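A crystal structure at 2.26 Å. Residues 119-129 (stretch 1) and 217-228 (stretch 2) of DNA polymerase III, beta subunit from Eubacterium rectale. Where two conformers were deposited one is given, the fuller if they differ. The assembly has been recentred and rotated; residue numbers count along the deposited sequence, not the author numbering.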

# COMPACT_ATOMS: atom_id res chain seq x y z
N ILE B 119 -3.79 19.85 -26.61
CA ILE B 119 -2.80 18.95 -27.18
C ILE B 119 -2.61 19.39 -28.63
O ILE B 119 -3.62 19.58 -29.32
CB ILE B 119 -3.26 17.48 -27.04
CG1 ILE B 119 -3.28 17.04 -25.54
CG2 ILE B 119 -2.41 16.57 -27.93
CD1 ILE B 119 -4.10 15.80 -25.26
N PRO B 120 -1.37 19.64 -29.09
CA PRO B 120 -1.20 20.10 -30.48
C PRO B 120 -1.60 19.04 -31.50
O PRO B 120 -1.62 17.84 -31.19
CB PRO B 120 0.31 20.38 -30.57
CG PRO B 120 0.91 19.49 -29.54
CD PRO B 120 -0.06 19.50 -28.41
N TYR B 121 -1.91 19.49 -32.72
CA TYR B 121 -2.17 18.59 -33.83
C TYR B 121 -0.83 17.96 -34.21
O TYR B 121 0.20 18.65 -34.26
CB TYR B 121 -2.78 19.35 -35.02
CG TYR B 121 -2.70 18.58 -36.33
CD1 TYR B 121 -3.63 17.59 -36.63
CD2 TYR B 121 -1.67 18.81 -37.23
CE1 TYR B 121 -3.54 16.85 -37.81
CE2 TYR B 121 -1.57 18.08 -38.41
CZ TYR B 121 -2.52 17.11 -38.71
OH TYR B 121 -2.43 16.39 -39.88
N VAL B 122 -0.83 16.64 -34.43
CA VAL B 122 0.38 15.90 -34.82
C VAL B 122 0.03 15.13 -36.07
O VAL B 122 -0.93 14.34 -36.06
CB VAL B 122 0.95 14.97 -33.70
CG1 VAL B 122 2.24 14.30 -34.15
CG2 VAL B 122 1.18 15.73 -32.40
N GLU B 123 0.77 15.37 -37.16
CA GLU B 123 0.53 14.68 -38.42
C GLU B 123 0.82 13.19 -38.26
O GLU B 123 1.86 12.81 -37.72
CB GLU B 123 1.31 15.28 -39.59
CG GLU B 123 0.68 14.91 -40.92
CD GLU B 123 1.23 15.59 -42.15
OE1 GLU B 123 0.84 16.75 -42.42
OE2 GLU B 123 2.00 14.94 -42.90
N ARG B 124 -0.13 12.35 -38.68
CA ARG B 124 -0.02 10.90 -38.58
C ARG B 124 0.50 10.34 -39.88
O ARG B 124 -0.23 10.26 -40.88
CB ARG B 124 -1.37 10.28 -38.20
CG ARG B 124 -1.65 10.33 -36.72
CD ARG B 124 -3.14 10.40 -36.44
NE ARG B 124 -3.47 10.23 -35.03
CZ ARG B 124 -3.34 11.18 -34.10
NH1 ARG B 124 -2.85 12.37 -34.41
NH2 ARG B 124 -3.70 10.93 -32.84
N ASN B 125 1.79 9.98 -39.89
CA ASN B 125 2.42 9.40 -41.05
C ASN B 125 2.39 7.90 -40.88
O ASN B 125 1.30 7.31 -40.77
CB ASN B 125 3.84 9.98 -41.24
CG ASN B 125 3.86 11.49 -41.38
OD1 ASN B 125 3.02 12.09 -42.08
ND2 ASN B 125 4.80 12.12 -40.68
N GLU B 126 3.56 7.29 -40.86
CA GLU B 126 3.77 5.86 -40.70
C GLU B 126 3.36 5.46 -39.27
O GLU B 126 3.69 6.17 -38.32
CB GLU B 126 5.24 5.54 -40.99
CG GLU B 126 5.56 4.06 -41.07
CD GLU B 126 6.98 3.73 -41.47
OE1 GLU B 126 7.92 4.31 -40.88
OE2 GLU B 126 7.16 2.87 -42.36
N SER B 127 2.60 4.38 -39.15
CA SER B 127 2.09 3.81 -37.90
C SER B 127 2.84 2.55 -37.54
O SER B 127 3.16 1.76 -38.42
CB SER B 127 0.61 3.49 -38.03
OG SER B 127 0.43 2.66 -39.16
N ILE B 128 3.10 2.35 -36.26
CA ILE B 128 3.76 1.17 -35.72
C ILE B 128 2.75 0.49 -34.80
O ILE B 128 2.20 1.13 -33.92
CB ILE B 128 5.08 1.58 -35.00
CG1 ILE B 128 6.13 2.12 -35.99
CG2 ILE B 128 5.67 0.43 -34.19
CD1 ILE B 128 6.23 3.71 -36.10
N VAL B 129 2.51 -0.81 -34.98
CA VAL B 129 1.60 -1.54 -34.11
C VAL B 129 2.36 -2.51 -33.17
O VAL B 129 3.11 -3.36 -33.63
CB VAL B 129 0.51 -2.30 -34.91
CG1 VAL B 129 -0.42 -3.05 -33.97
CG2 VAL B 129 -0.27 -1.35 -35.80
N ILE B 217 1.22 3.46 -32.75
CA ILE B 217 2.19 4.49 -32.39
C ILE B 217 2.57 5.33 -33.63
O ILE B 217 2.82 4.76 -34.68
CB ILE B 217 3.44 3.83 -31.71
CG1 ILE B 217 3.04 3.09 -30.41
CG2 ILE B 217 4.56 4.86 -31.41
CD1 ILE B 217 4.11 2.12 -29.84
N TYR B 218 2.64 6.66 -33.48
CA TYR B 218 3.09 7.57 -34.54
C TYR B 218 4.24 8.37 -34.02
O TYR B 218 4.15 8.91 -32.91
CB TYR B 218 1.98 8.52 -35.01
CG TYR B 218 0.78 7.83 -35.61
CD1 TYR B 218 0.76 7.49 -36.96
CD2 TYR B 218 -0.32 7.51 -34.84
CE1 TYR B 218 -0.34 6.84 -37.52
CE2 TYR B 218 -1.43 6.87 -35.39
CZ TYR B 218 -1.44 6.55 -36.73
OH TYR B 218 -2.53 5.94 -37.28
N ILE B 219 5.33 8.45 -34.79
CA ILE B 219 6.52 9.21 -34.44
C ILE B 219 6.67 10.29 -35.51
O ILE B 219 7.03 9.99 -36.64
CB ILE B 219 7.76 8.28 -34.27
CG1 ILE B 219 7.54 7.29 -33.10
CG2 ILE B 219 8.97 9.12 -34.00
CD1 ILE B 219 8.45 6.07 -33.05
N THR B 220 6.27 11.52 -35.17
CA THR B 220 6.28 12.64 -36.09
C THR B 220 7.08 13.79 -35.51
O THR B 220 6.54 14.65 -34.79
CB THR B 220 4.85 13.06 -36.51
OG1 THR B 220 4.21 11.92 -37.11
CG2 THR B 220 4.84 14.22 -37.55
N ASN B 221 8.40 13.71 -35.83
CA ASN B 221 9.53 14.63 -35.64
C ASN B 221 9.84 15.00 -34.19
O ASN B 221 10.91 14.67 -33.68
CB ASN B 221 9.31 15.93 -36.46
CG ASN B 221 8.81 15.73 -37.88
OD1 ASN B 221 9.44 15.04 -38.70
ND2 ASN B 221 7.67 16.33 -38.20
N ASN B 222 8.96 15.78 -33.58
CA ASN B 222 9.11 16.34 -32.25
C ASN B 222 8.15 15.69 -31.28
O ASN B 222 8.16 16.03 -30.09
CB ASN B 222 8.82 17.85 -32.31
CG ASN B 222 9.24 18.52 -33.60
OD1 ASN B 222 8.41 18.85 -34.46
ND2 ASN B 222 10.55 18.67 -33.80
N HIS B 223 7.28 14.78 -31.78
CA HIS B 223 6.23 14.14 -31.00
C HIS B 223 6.10 12.63 -31.24
O HIS B 223 6.45 12.11 -32.30
CB HIS B 223 4.88 14.79 -31.31
CG HIS B 223 4.83 16.24 -30.94
ND1 HIS B 223 4.49 16.65 -29.67
CD2 HIS B 223 5.15 17.33 -31.67
CE1 HIS B 223 4.58 17.97 -29.67
NE2 HIS B 223 4.98 18.42 -30.85
N ILE B 224 5.60 11.95 -30.21
CA ILE B 224 5.24 10.54 -30.25
C ILE B 224 3.77 10.48 -29.81
O ILE B 224 3.38 11.18 -28.88
CB ILE B 224 6.16 9.60 -29.44
CG1 ILE B 224 5.78 8.11 -29.68
CG2 ILE B 224 6.21 9.97 -27.93
CD1 ILE B 224 6.92 7.08 -29.34
N VAL B 225 2.96 9.70 -30.53
CA VAL B 225 1.53 9.51 -30.28
C VAL B 225 1.27 8.02 -30.09
O VAL B 225 1.74 7.20 -30.87
CB VAL B 225 0.66 10.12 -31.42
CG1 VAL B 225 -0.83 9.89 -31.20
CG2 VAL B 225 0.97 11.61 -31.63
N PHE B 226 0.55 7.67 -29.02
CA PHE B 226 0.10 6.33 -28.69
C PHE B 226 -1.40 6.31 -28.72
O PHE B 226 -2.01 7.13 -28.05
CB PHE B 226 0.57 5.90 -27.28
CG PHE B 226 2.05 5.92 -27.05
CD1 PHE B 226 2.70 7.08 -26.64
CD2 PHE B 226 2.80 4.76 -27.17
CE1 PHE B 226 4.07 7.09 -26.41
CE2 PHE B 226 4.17 4.77 -26.94
CZ PHE B 226 4.80 5.94 -26.57
N GLU B 227 -2.01 5.41 -29.50
CA GLU B 227 -3.47 5.25 -29.53
C GLU B 227 -3.83 3.85 -29.10
O GLU B 227 -3.24 2.90 -29.58
CB GLU B 227 -4.09 5.52 -30.89
CG GLU B 227 -3.58 6.71 -31.66
CD GLU B 227 -4.46 6.92 -32.87
OE1 GLU B 227 -4.64 5.95 -33.64
OE2 GLU B 227 -5.08 8.00 -32.96
N PHE B 228 -4.80 3.73 -28.22
CA PHE B 228 -5.29 2.47 -27.71
C PHE B 228 -6.67 2.72 -27.14
O PHE B 228 -6.87 3.73 -26.47
CB PHE B 228 -4.33 1.85 -26.66
CG PHE B 228 -4.08 2.69 -25.44
CD1 PHE B 228 -3.22 3.78 -25.48
CD2 PHE B 228 -4.75 2.41 -24.24
CE1 PHE B 228 -3.02 4.58 -24.35
CE2 PHE B 228 -4.53 3.20 -23.10
CZ PHE B 228 -3.66 4.27 -23.16
O HOH W 1 4.06 9.18 -38.00

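When a chain runs alongside a β-hairpin without staying in register with it, side chains and ordered water can satisfy backbone groups that strand pairing does not reach. This segment of a DNA polymerase III β subunit is a compact example. Residues 217-220 and 223-228 form the two strands of a hairpin, held by the reciprocal bonds between Tyr-218 and Val-225 and by the bond from Thr-220 N to His-223 O. Residues 119-129 lie against it and bury 750 Å² with it, both sides summed.

Regular pairing occurs at one end. Ile-128 and Ile-217 form an antiparallel hydrogen-bonded pair: Ile-128 N donates to Ile-217 O at 2.9 Å, and Ile-217 N donates to Ile-128 O at 2.8 Å, so both amides and both carbonyls are satisfied. Ile-217 O also receives a CA-H···O contact from Ser-127 CA at 3.4 Å. The two isoleucine side chains share a face of the sheet, their CB atoms 4.3 Å apart.

Farther back along the first stretch, a side chain and a solvent molecule take over from backbone pairing. Thr-220 OG1 donates to Glu-123 O at 2.6 Å, a short bond that occupies a carbonyl in a loop. The same hydroxyl accepts from water 1, with 2.9 Å between Thr-220 OG1 and the water O. That water also donates to Glu-126 O (3.0 Å from the water O) and accepts from Asn-125 N (3.1 Å from the water O). One ordered water thus serves two backbone groups of the loop while tying them to the strand, and the threonine hydroxyl acts as donor and acceptor at once.

Arg-124 shows how a long side chain can divide its chemistry along its length. Its aliphatic part covers the Tyr-218 ring: CG of Arg-124 sits 3.5 Å from the centroid of that ring, almost on the ring normal, a CH-π contact. The guanidinium reaches across to Glu-227, where Arg-124 NH2 forms a salt bridge with Glu-227 OE2 at 3.2 Å. Arg-124 NE adds a weak bond to the same Glu-227 OE2 at 3.4 Å, so one carboxylate oxygen, lying near the guanidinium plane at its edge, accepts from two nitrogens. Arg-124 NH1 turns back to its own stretch, in a weak bond to Val-122 O at 3.2 Å.

Val-122 supplies the apolar counterpart. Its CG1 lies 3.9 Å from Val-225 CG2 and 3.7 Å from Thr-220 CB, while its CG2 lies over one face of the His-223 ring. These contacts need close fit rather than polar partners.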